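Local coordinates for putative uncharacterized protein (Pseudomonas phage 201phi2-1, PDB 3R4V) that is of unknown function but belongs to the phage tubulin-like proteins, relatives of tubulin and FtsZ, and holds guanosine-5'-diphosphate in a pocket of its nucleotide-binding domain, at residues Pro2-Ile8 against Glu80-Val86; Met15-Thr19 against Asn37-His42; Cys30-Cys34 against Ser94-Leu98. The contacts are given in a common frame with arbitrary orientation. Where two conformers were deposited one is given. Numbering follows the deposited sequence.

Contact 1 (Pro2-Ile8 against Glu80-Val86)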
loop_
_atom_site.group_PDB
_atom_site.type_symbol
_atom_site.label_atom_id
_atom_site.label_comp_id
_atom_site.label_asym_id
_atom_site.label_seq_id
_atom_site.Cartn_x
_atom_site.Cartn_y
_atom_site.Cartn_z
ATOM N N PRO A 2 16.122 8.502 15.814
ATOM C CA PRO A 2 15.150 7.824 14.949
ATOM C C PRO A 2 15.300 6.311 15.038
ATOM O O PRO A 2 16.413 5.825 15.215
ATOM C CB PRO A 2 15.541 8.296 13.540
ATOM C CG PRO A 2 16.409 9.494 13.745
ATOM C CD PRO A 2 17.119 9.250 15.035
ATOM N N VAL A 3 14.192 5.583 14.921
ATOM C CA VAL A 3 14.235 4.125 14.860
ATOM C C VAL A 3 14.613 3.697 13.442
ATOM O O VAL A 3 14.615 4.524 12.533
ATOM C CB VAL A 3 12.880 3.508 15.255
ATOM C CG1 VAL A 3 12.592 3.762 16.726
ATOM C CG2 VAL A 3 11.765 4.074 14.386
ATOM N N LYS A 4 14.941 2.420 13.252
ATOM C CA LYS A 4 15.355 1.932 11.942
ATOM C C LYS A 4 14.191 1.972 10.956
ATOM O O LYS A 4 14.335 2.399 9.808
ATOM C CB LYS A 4 15.885 0.492 12.026
ATOM C CG LYS A 4 17.205 0.312 12.755
ATOM C CD LYS A 4 17.732 -1.107 12.543
ATOM C CE LYS A 4 18.795 -1.494 13.565
ATOM N NZ LYS A 4 20.000 -0.626 13.500
ATOM N N VAL A 5 13.034 1.513 11.409
ATOM C CA VAL A 5 11.861 1.465 10.550
ATOM C C VAL A 5 10.599 1.546 11.385
ATOM O O VAL A 5 10.512 0.970 12.479
ATOM C CB VAL A 5 11.844 0.166 9.686
ATOM C CG1 VAL A 5 11.744 -1.055 10.567
ATOM C CG2 VAL A 5 10.703 0.186 8.681
ATOM N N CYS A 6 9.639 2.298 10.866
ATOM C CA CYS A 6 8.327 2.376 11.462
ATOM C C CYS A 6 7.304 1.813 10.467
ATOM O O CYS A 6 7.275 2.207 9.298
ATOM C CB CYS A 6 8.024 3.831 11.816
ATOM S SG CYS A 6 6.361 4.118 12.372
ATOM N N LEU A 7 6.479 0.880 10.934
ATOM C CA LEU A 7 5.478 0.256 10.077
ATOM C C LEU A 7 4.092 0.795 10.408
ATOM O O LEU A 7 3.652 0.766 11.564
ATOM C CB LEU A 7 5.493 -1.265 10.238
ATOM C CG LEU A 7 6.807 -1.944 9.854
ATOM C CD1 LEU A 7 7.726 -2.020 11.068
ATOM C CD2 LEU A 7 6.540 -3.327 9.319
ATOM N N ILE A 8 3.396 1.258 9.377
ATOM C CA ILE A 8 2.101 1.893 9.558
ATOM C C ILE A 8 1.021 1.130 8.791
ATOM O O ILE A 8 1.189 0.851 7.602
ATOM C CB ILE A 8 2.162 3.330 9.043
ATOM C CG1 ILE A 8 3.194 4.123 9.848
ATOM C CG2 ILE A 8 0.781 3.980 9.102
ATOM C CD1 ILE A 8 3.706 5.354 9.140
ATOM N N GLU A 80 9.926 9.588 14.596
ATOM C CA GLU A 80 10.841 9.791 13.481
ATOM C C GLU A 80 11.573 8.485 13.217
ATOM O O GLU A 80 12.074 7.847 14.146
ATOM C CB GLU A 80 11.853 10.895 13.794
ATOM C CG GLU A 80 11.254 12.291 13.935
ATOM C CD GLU A 80 10.712 12.843 12.622
ATOM O OE1 GLU A 80 11.266 12.504 11.550
ATOM O OE2 GLU A 80 9.730 13.621 12.663
ATOM N N ALA A 81 11.627 8.080 11.957
ATOM C CA ALA A 81 12.335 6.855 11.600
ATOM C C ALA A 81 13.142 7.028 10.324
ATOM O O ALA A 81 12.857 7.906 9.509
ATOM C CB ALA A 81 11.364 5.697 11.464
ATOM N N ASP A 82 14.153 6.182 10.158
ATOM C CA ASP A 82 14.980 6.196 8.958
ATOM C C ASP A 82 14.254 5.650 7.727
ATOM O O ASP A 82 14.657 5.917 6.594
ATOM C CB ASP A 82 16.271 5.411 9.188
ATOM C CG ASP A 82 17.232 6.126 10.128
ATOM O OD1 ASP A 82 17.191 7.376 10.175
ATOM O OD2 ASP A 82 18.023 5.436 10.814
ATOM N N PHE A 83 13.203 4.866 7.948
ATOM C CA PHE A 83 12.428 4.319 6.845
ATOM C C PHE A 83 11.028 4.011 7.343
ATOM O O PHE A 83 10.841 3.727 8.523
ATOM C CB PHE A 83 13.107 3.040 6.322
ATOM C CG PHE A 83 12.610 2.581 4.976
ATOM C CD1 PHE A 83 13.167 3.073 3.800
ATOM C CD2 PHE A 83 11.602 1.645 4.884
ATOM C CE1 PHE A 83 12.718 2.638 2.558
ATOM C CE2 PHE A 83 11.144 1.208 3.649
ATOM C CZ PHE A 83 11.707 1.698 2.481
ATOM N N TYR A 84 10.029 4.099 6.465
ATOM C CA TYR A 84 8.672 3.727 6.860
ATOM C C TYR A 84 8.069 2.741 5.875
ATOM O O TYR A 84 8.397 2.735 4.697
ATOM C CB TYR A 84 7.742 4.948 6.944
ATOM C CG TYR A 84 8.247 6.091 7.813
ATOM C CD1 TYR A 84 7.708 6.330 9.081
ATOM C CD2 TYR A 84 9.250 6.939 7.358
ATOM C CE1 TYR A 84 8.163 7.394 9.874
ATOM C CE2 TYR A 84 9.703 7.998 8.141
ATOM C CZ TYR A 84 9.163 8.212 9.394
ATOM O OH TYR A 84 9.621 9.265 10.149
ATOM N N ILE A 85 7.156 1.921 6.361
ATOM C CA ILE A 85 6.374 1.064 5.484
ATOM C C ILE A 85 4.909 1.364 5.775
ATOM O O ILE A 85 4.502 1.370 6.939
ATOM C CB ILE A 85 6.675 -0.407 5.764
ATOM C CG1 ILE A 85 8.167 -0.684 5.525
ATOM C CG2 ILE A 85 5.778 -1.324 4.918
ATOM C CD1 ILE A 85 8.643 -2.046 5.998
ATOM N N VAL A 86 4.118 1.615 4.734
ATOM C CA VAL A 86 2.692 1.902 4.911
ATOM C C VAL A 86 1.843 0.830 4.223
ATOM O O VAL A 86 2.173 0.405 3.127
ATOM C CB VAL A 86 2.328 3.235 4.288
ATOM C CG1 VAL A 86 0.922 3.646 4.740
ATOM C CG2 VAL A 86 3.350 4.290 4.668
#
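Backbone hydrogen bonds hold 2-8 and 80-86 side by side, and on each face the side chains settle into each other's gaps. The axes of the short strands 6-8 and 84-86 approach to 4.7 Å, their directions 12° apart, zipped by C6 N to F83 O (3.0 Å), I85 N to C6 O (3.0 Å) and I8 N to I85 O (2.7 Å). A single bridge already pairs V3 with A81 upstream, where D82 N donates to V3 O (2.9 Å), before both segments turn out of the extended form at K4 and D82, whose backbone angles are helical. The small A81 methyl leaves a dip that V3 CG2 (3.4 Å from A81 CB) and C6 CB (3.8 Å from A81 CB) fill. Y84 folds back along this flank: its CD1 meets C6 CB at 3.7 Å and I8 CD1 at 4.1 Å, while its OH accepts a hydrogen bond from A81 N at 2.9 Å. On the other face V5 CG2 wedges between the F83 ring edge (CD2, 4.2 Å) and I85 CD1 (4.1 Å). These are central strands of a Rossmann-like sheet, flanked by strands 28-32 and 113-119. Helix 161-178 packs on L7 and I85, helix 95-108 on I8, Y84 and V86.

Contact 2 (Met15-Thr19 against Asn37-His42). With GDP (guanosine-5'-diphosphate), chain B.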
loop_
_atom_site.group_PDB
_atom_site.type_symbol
_atom_site.label_atom_id
_atom_site.label_comp_id
_atom_site.label_asym_id
_atom_site.label_seq_id
_atom_site.Cartn_x
_atom_site.Cartn_y
_atom_site.Cartn_z
ATOM N N MET A 15 -5.121 -3.612 9.412
ATOM C CA MET A 15 -5.214 -4.240 10.727
ATOM C C MET A 15 -4.986 -5.741 10.604
ATOM O O MET A 15 -4.288 -6.350 11.421
ATOM C CB MET A 15 -6.585 -3.976 11.358
ATOM C CG MET A 15 -6.888 -2.516 11.662
ATOM S SD MET A 15 -5.964 -1.851 13.066
ATOM C CE MET A 15 -6.538 -2.911 14.381
ATOM N N ASN A 16 -5.580 -6.335 9.574
ATOM C CA ASN A 16 -5.485 -7.768 9.367
ATOM C C ASN A 16 -4.044 -8.179 9.042
ATOM O O ASN A 16 -3.546 -9.166 9.570
ATOM C CB ASN A 16 -6.449 -8.237 8.272
ATOM C CG ASN A 16 -7.920 -8.064 8.650
ATOM O OD1 ASN A 16 -8.270 -7.804 9.810
ATOM N ND2 ASN A 16 -8.792 -8.239 7.665
ATOM N N VAL A 17 -3.369 -7.411 8.186
ATOM C CA VAL A 17 -1.974 -7.714 7.875
ATOM C C VAL A 17 -1.092 -7.538 9.110
ATOM O O VAL A 17 -0.183 -8.334 9.351
ATOM C CB VAL A 17 -1.440 -6.861 6.708
ATOM C CG1 VAL A 17 0.049 -7.100 6.515
ATOM C CG2 VAL A 17 -2.191 -7.208 5.435
ATOM N N ALA A 18 -1.366 -6.501 9.896
ATOM C CA ALA A 18 -0.619 -6.264 11.137
ATOM C C ALA A 18 -0.588 -7.475 12.086
ATOM O O ALA A 18 0.426 -7.729 12.750
ATOM C CB ALA A 18 -1.161 -5.037 11.857
ATOM N N THR A 19 -1.683 -8.227 12.160
ATOM C CA THR A 19 -1.738 -9.363 13.085
ATOM C C THR A 19 -0.602 -10.355 12.811
ATOM O O THR A 19 -0.197 -11.118 13.684
ATOM C CB THR A 19 -3.095 -10.108 13.034
ATOM O OG1 THR A 19 -3.245 -10.769 11.772
ATOM C CG2 THR A 19 -4.258 -9.139 13.250
ATOM N N ASN A 37 -11.898 -4.460 13.425
ATOM C CA ASN A 37 -10.792 -5.347 13.078
ATOM C C ASN A 37 -9.749 -5.518 14.167
ATOM O O ASN A 37 -8.744 -6.188 13.959
ATOM C CB ASN A 37 -10.109 -4.855 11.800
ATOM C CG ASN A 37 -10.955 -5.080 10.577
ATOM O OD1 ASN A 37 -11.940 -4.377 10.358
ATOM N ND2 ASN A 37 -10.567 -6.055 9.756
ATOM N N VAL A 38 -9.982 -4.909 15.323
ATOM C CA VAL A 38 -9.060 -5.046 16.444
ATOM C C VAL A 38 -9.224 -6.417 17.079
ATOM O O VAL A 38 -10.336 -6.796 17.445
ATOM C CB VAL A 38 -9.304 -3.958 17.508
ATOM C CG1 VAL A 38 -8.387 -4.170 18.706
ATOM C CG2 VAL A 38 -9.110 -2.569 16.906
ATOM N N VAL A 39 -8.128 -7.166 17.193
ATOM C CA VAL A 39 -8.149 -8.446 17.909
ATOM C C VAL A 39 -7.114 -8.468 19.034
ATOM O O VAL A 39 -6.301 -7.551 19.158
ATOM C CB VAL A 39 -7.943 -9.654 16.962
ATOM C CG1 VAL A 39 -9.082 -9.739 15.963
ATOM C CG2 VAL A 39 -6.597 -9.561 16.232
ATOM N N ASP A 40 -7.148 -9.520 19.846
ATOM C CA ASP A 40 -6.295 -9.610 21.026
ATOM C C ASP A 40 -4.804 -9.404 20.750
ATOM O O ASP A 40 -4.120 -8.732 21.522
ATOM C CB ASP A 40 -6.517 -10.939 21.753
ATOM C CG ASP A 40 -7.640 -10.869 22.779
ATOM O OD1 ASP A 40 -8.616 -10.120 22.559
ATOM O OD2 ASP A 40 -7.539 -11.563 23.811
ATOM N N VAL A 41 -4.301 -9.982 19.662
ATOM C CA VAL A 41 -2.867 -9.902 19.353
ATOM C C VAL A 41 -2.365 -8.476 19.147
ATOM O O VAL A 41 -1.166 -8.208 19.255
ATOM C CB VAL A 41 -2.468 -10.753 18.121
ATOM C CG1 VAL A 41 -2.648 -12.240 18.408
ATOM C CG2 VAL A 41 -3.246 -10.319 16.886
ATOM N N HIS A 42 -3.289 -7.567 18.857
ATOM C CA HIS A 42 -2.944 -6.171 18.619
ATOM C C HIS A 42 -2.432 -5.459 19.869
ATOM O O HIS A 42 -1.828 -4.396 19.776
ATOM C CB HIS A 42 -4.138 -5.422 18.036
ATOM C CG HIS A 42 -4.337 -5.652 16.571
ATOM N ND1 HIS A 42 -5.522 -6.119 16.043
ATOM C CD2 HIS A 42 -3.508 -5.454 15.519
ATOM C CE1 HIS A 42 -5.413 -6.201 14.728
ATOM N NE2 HIS A 42 -4.198 -5.808 14.385
HETATM P PB GDP B . -11.487 -0.121 5.309
HETATM O O1B GDP B . -11.481 -0.558 6.756
HETATM O O2B GDP B . -10.140 0.470 4.990
HETATM O O3B GDP B . -12.613 0.877 5.065
HETATM O O3A GDP B . -11.793 -1.377 4.367
HETATM P PA GDP B . -11.101 -2.827 4.452
HETATM O O1A GDP B . -11.485 -3.595 5.706
HETATM O O2A GDP B . -9.611 -2.718 4.296
HETATM O "O5'" GDP B . -11.775 -3.511 3.198
HETATM C "C5'" GDP B . -11.688 -2.934 1.884
HETATM C "C4'" GDP B . -11.791 -4.022 0.821
HETATM O "O4'" GDP B . -10.593 -4.809 0.825
HETATM C "C3'" GDP B . -12.917 -5.011 1.077
HETATM O "O3'" GDP B . -14.104 -4.602 0.404
HETATM C "C2'" GDP B . -12.382 -6.299 0.490
HETATM O "O2'" GDP B . -12.589 -6.325 -0.922
HETATM C "C1'" GDP B . -10.886 -6.209 0.685
HETATM N N9 GDP B . -10.429 -6.810 1.957
HETATM C C8 GDP B . -11.037 -6.753 3.167
HETATM N N7 GDP B . -10.290 -7.381 4.111
HETATM C C5 GDP B . -9.164 -7.829 3.511
HETATM C C6 GDP B . -7.944 -8.559 3.920
HETATM O O6 GDP B . -7.784 -8.920 5.103
HETATM N N1 GDP B . -7.020 -8.820 2.976
HETATM C C2 GDP B . -7.174 -8.437 1.688
HETATM N N2 GDP B . -6.208 -8.717 0.776
HETATM N N3 GDP B . -8.263 -7.762 1.251
HETATM C C4 GDP B . -9.263 -7.437 2.100
HETATM O O HOH W 1 -7.639 -8.077 12.404
#
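The loop 37-42 meets helix 11-18 mainly through M15, H42 and N37. M15, on the helix, loses most surface to the contact. Its CE sits over the face of the H42 imidazole, 3.7 Å from the ring centroid, a CH-pi contact, and also reaches V38 CG2 at 3.6 Å. The two ring nitrogens of H42 have separate tasks. NE2 joins loop to helix by donating to M15 O (3.0 Å), which also takes T19 N (3.3 Å) within its own segment, while H42 ND1 accepts V39 N (3.0 Å) and so holds the turn of the loop itself. T19 CG2 closes on H42 CE1 at 3.5 Å. N37 lies at the other end, its CB against M15 CB (3.7 Å) and its ND2 donating to N16 OD1 (2.9 Å). A water adds a second route, giving hydrogen bonds to N16 OD1 and N37 O, both at 2.7 Å. The side chain of N37 is also about 4 Å from a bound magnesium ion. With N16 OD1 engaged as acceptor by N37 and the water, the amide is probably oriented so that N16 ND2 faces O6 of GDP, to which it donates (2.8 Å), chemistry consistent with reading the guanine base.

Contact 3 (Cys30-Cys34 against Ser94-Leu98). With GDP (guanosine-5'-diphosphate), chain B.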
loop_
_atom_site.group_PDB
_atom_site.type_symbol
_atom_site.label_atom_id
_atom_site.label_comp_id
_atom_site.label_asym_id
_atom_site.label_seq_id
_atom_site.Cartn_x
_atom_site.Cartn_y
_atom_site.Cartn_z
ATOM N N CYS A 30 -0.863 1.060 14.111
ATOM C CA CYS A 30 -2.105 0.792 13.386
ATOM C C CYS A 30 -3.118 1.906 13.580
ATOM O O CYS A 30 -3.232 2.454 14.667
ATOM C CB CYS A 30 -2.729 -0.520 13.862
ATOM S SG CYS A 30 -1.680 -1.955 13.630
ATOM N N PHE A 31 -3.864 2.211 12.525
ATOM C CA PHE A 31 -4.893 3.245 12.572
ATOM C C PHE A 31 -6.176 2.772 11.891
ATOM O O PHE A 31 -6.131 2.114 10.852
ATOM C CB PHE A 31 -4.386 4.521 11.884
ATOM C CG PHE A 31 -3.109 5.043 12.466
ATOM C CD1 PHE A 31 -1.887 4.643 11.956
ATOM C CD2 PHE A 31 -3.130 5.896 13.557
ATOM C CE1 PHE A 31 -0.702 5.101 12.508
ATOM C CE2 PHE A 31 -1.953 6.356 14.118
ATOM C CZ PHE A 31 -0.732 5.957 13.592
ATOM N N ASP A 32 -7.314 3.115 12.483
ATOM C CA ASP A 32 -8.612 2.816 11.891
ATOM C C ASP A 32 -9.644 3.785 12.446
ATOM O O ASP A 32 -9.351 4.584 13.339
ATOM C CB ASP A 32 -9.034 1.367 12.180
ATOM C CG ASP A 32 -9.885 0.760 11.061
ATOM O OD1 ASP A 32 -10.049 -0.478 11.048
ATOM O OD2 ASP A 32 -10.381 1.508 10.187
ATOM N N THR A 33 -10.856 3.700 11.910
ATOM C CA THR A 33 -11.938 4.604 12.276
ATOM C C THR A 33 -12.892 3.966 13.278
ATOM O O THR A 33 -13.748 4.641 13.860
ATOM C CB THR A 33 -12.712 5.030 11.028
ATOM O OG1 THR A 33 -13.076 3.863 10.282
ATOM C CG2 THR A 33 -11.840 5.931 10.155
ATOM N N CYS A 34 -12.748 2.657 13.460
ATOM C CA CYS A 34 -13.490 1.950 14.504
ATOM C C CYS A 34 -12.687 0.730 14.928
ATOM O O CYS A 34 -11.509 0.627 14.600
ATOM C CB CYS A 34 -14.894 1.554 14.036
ATOM S SG CYS A 34 -16.048 1.163 15.384
ATOM N N SER A 94 -11.713 3.642 4.855
ATOM C CA SER A 94 -10.884 4.151 5.950
ATOM C C SER A 94 -9.383 4.052 5.683
ATOM O O SER A 94 -8.658 5.053 5.800
ATOM C CB SER A 94 -11.225 3.447 7.269
ATOM O OG SER A 94 -12.555 3.738 7.658
ATOM N N GLY A 95 -8.919 2.850 5.338
ATOM C CA GLY A 95 -7.524 2.652 4.989
ATOM C C GLY A 95 -7.124 3.524 3.817
ATOM O O GLY A 95 -6.043 4.116 3.817
ATOM N N SER A 96 -8.002 3.622 2.822
ATOM C CA SER A 96 -7.670 4.329 1.591
ATOM C C SER A 96 -7.732 5.851 1.758
ATOM O O SER A 96 -7.497 6.582 0.798
ATOM C CB SER A 96 -8.604 3.903 0.468
ATOM O OG SER A 96 -9.926 4.377 0.743
ATOM N N VAL A 97 -8.090 6.300 2.958
ATOM C CA VAL A 97 -8.083 7.720 3.321
ATOM C C VAL A 97 -6.994 8.002 4.350
ATOM O O VAL A 97 -6.141 8.864 4.134
ATOM C CB VAL A 97 -9.460 8.189 3.825
ATOM C CG1 VAL A 97 -9.355 9.573 4.451
ATOM C CG2 VAL A 97 -10.446 8.203 2.662
ATOM N N LEU A 98 -6.996 7.259 5.459
ATOM C CA LEU A 98 -5.931 7.393 6.438
ATOM C C LEU A 98 -4.542 7.127 5.835
ATOM O O LEU A 98 -3.587 7.867 6.107
ATOM C CB LEU A 98 -6.154 6.445 7.618
ATOM C CG LEU A 98 -7.369 6.789 8.478
ATOM C CD1 LEU A 98 -7.630 5.689 9.496
ATOM C CD2 LEU A 98 -7.171 8.143 9.142
HETATM P PB GDP B . -11.487 -0.121 5.309
HETATM O O1B GDP B . -11.481 -0.558 6.756
HETATM O O2B GDP B . -10.140 0.470 4.990
HETATM O O3B GDP B . -12.613 0.877 5.065
HETATM O O3A GDP B . -11.793 -1.377 4.367
HETATM P PA GDP B . -11.101 -2.827 4.452
HETATM O O1A GDP B . -11.485 -3.595 5.706
HETATM O O2A GDP B . -9.611 -2.718 4.296
HETATM O "O5'" GDP B . -11.775 -3.511 3.198
HETATM C "C5'" GDP B . -11.688 -2.934 1.884
HETATM C "C4'" GDP B . -11.791 -4.022 0.821
HETATM O "O4'" GDP B . -10.593 -4.809 0.825
HETATM C "C3'" GDP B . -12.917 -5.011 1.077
HETATM O "O3'" GDP B . -14.104 -4.602 0.404
HETATM C "C2'" GDP B . -12.382 -6.299 0.490
HETATM O "O2'" GDP B . -12.589 -6.325 -0.922
HETATM C "C1'" GDP B . -10.886 -6.209 0.685
HETATM N N9 GDP B . -10.429 -6.810 1.957
HETATM C C8 GDP B . -11.037 -6.753 3.167
HETATM N N7 GDP B . -10.290 -7.381 4.111
HETATM C C5 GDP B . -9.164 -7.829 3.511
HETATM C C6 GDP B . -7.944 -8.559 3.920
HETATM O O6 GDP B . -7.784 -8.920 5.103
HETATM N N1 GDP B . -7.020 -8.820 2.976
HETATM C C2 GDP B . -7.174 -8.437 1.688
HETATM N N2 GDP B . -6.208 -8.717 0.776
HETATM N N3 GDP B . -8.263 -7.762 1.251
HETATM C C4 GDP B . -9.263 -7.437 2.100
#
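L98 lays its CD1 methyl along the end of strand 28-32, touching the backbone as much as the side chains: 4.0 Å from F31 C, 3.9 Å from D32 CA and 4.2 Å from F31 CB. Four residues earlier S94 meets the same segment by a polar bond, its OG 2.7 Å from T33 OG1, a hydrogen bond in which either hydroxyl could be the donor. The carboxylate of D32 reaches S94 CB with OD2 at 3.6 Å, and that oxygen accepts T33 N at 2.8 Å, fixing the chain where the strand gives way to loop. The example illustrates how the tubulin/FtsZ fold handles a nucleotide: the glycine-rich signature, here GGGSGS, joins strand 84-89 to helix 95-108 and offers backbone amides to phosphate. S94 N donates to O3B of GDP at 2.9 Å and G95 N to O2B of GDP at 2.7 Å, with G93, G12 and T13 also hydrogen-bonded to the ligand. At G95 there is no room for a side chain, since a CB would fall 3.0 Å from GDP O2B. S94 O accepts L98 N at 2.8 Å at the N-terminal end of the helix, and the side chain of D32 lies about 4 Å from a bound magnesium ion.

All three contacts belong to the nucleotide-binding half of the chain: contacts 2 and 3 bring residues to GDP, and contact 1 pairs the strands that lead to them. Along the sequence come 2-8, 15-19, 30-34, 37-42, 80-86 and 94-98. Contact 1 joins neighbouring strands 6-10 and 84-89. Helix 11-18 follows the first of these into contact 2 and helix 95-108 the second into contact 3. Strand 28-32, on the other side of 6-10, supplies the rest of contact 3, and the loop after it holds 37-42 of contact 2. Contacts 2 and 3, centres about 13 Å apart, touch; contact 1, about 19 and 18 Å from their centres, meets contact 3 where I8 packs on F31.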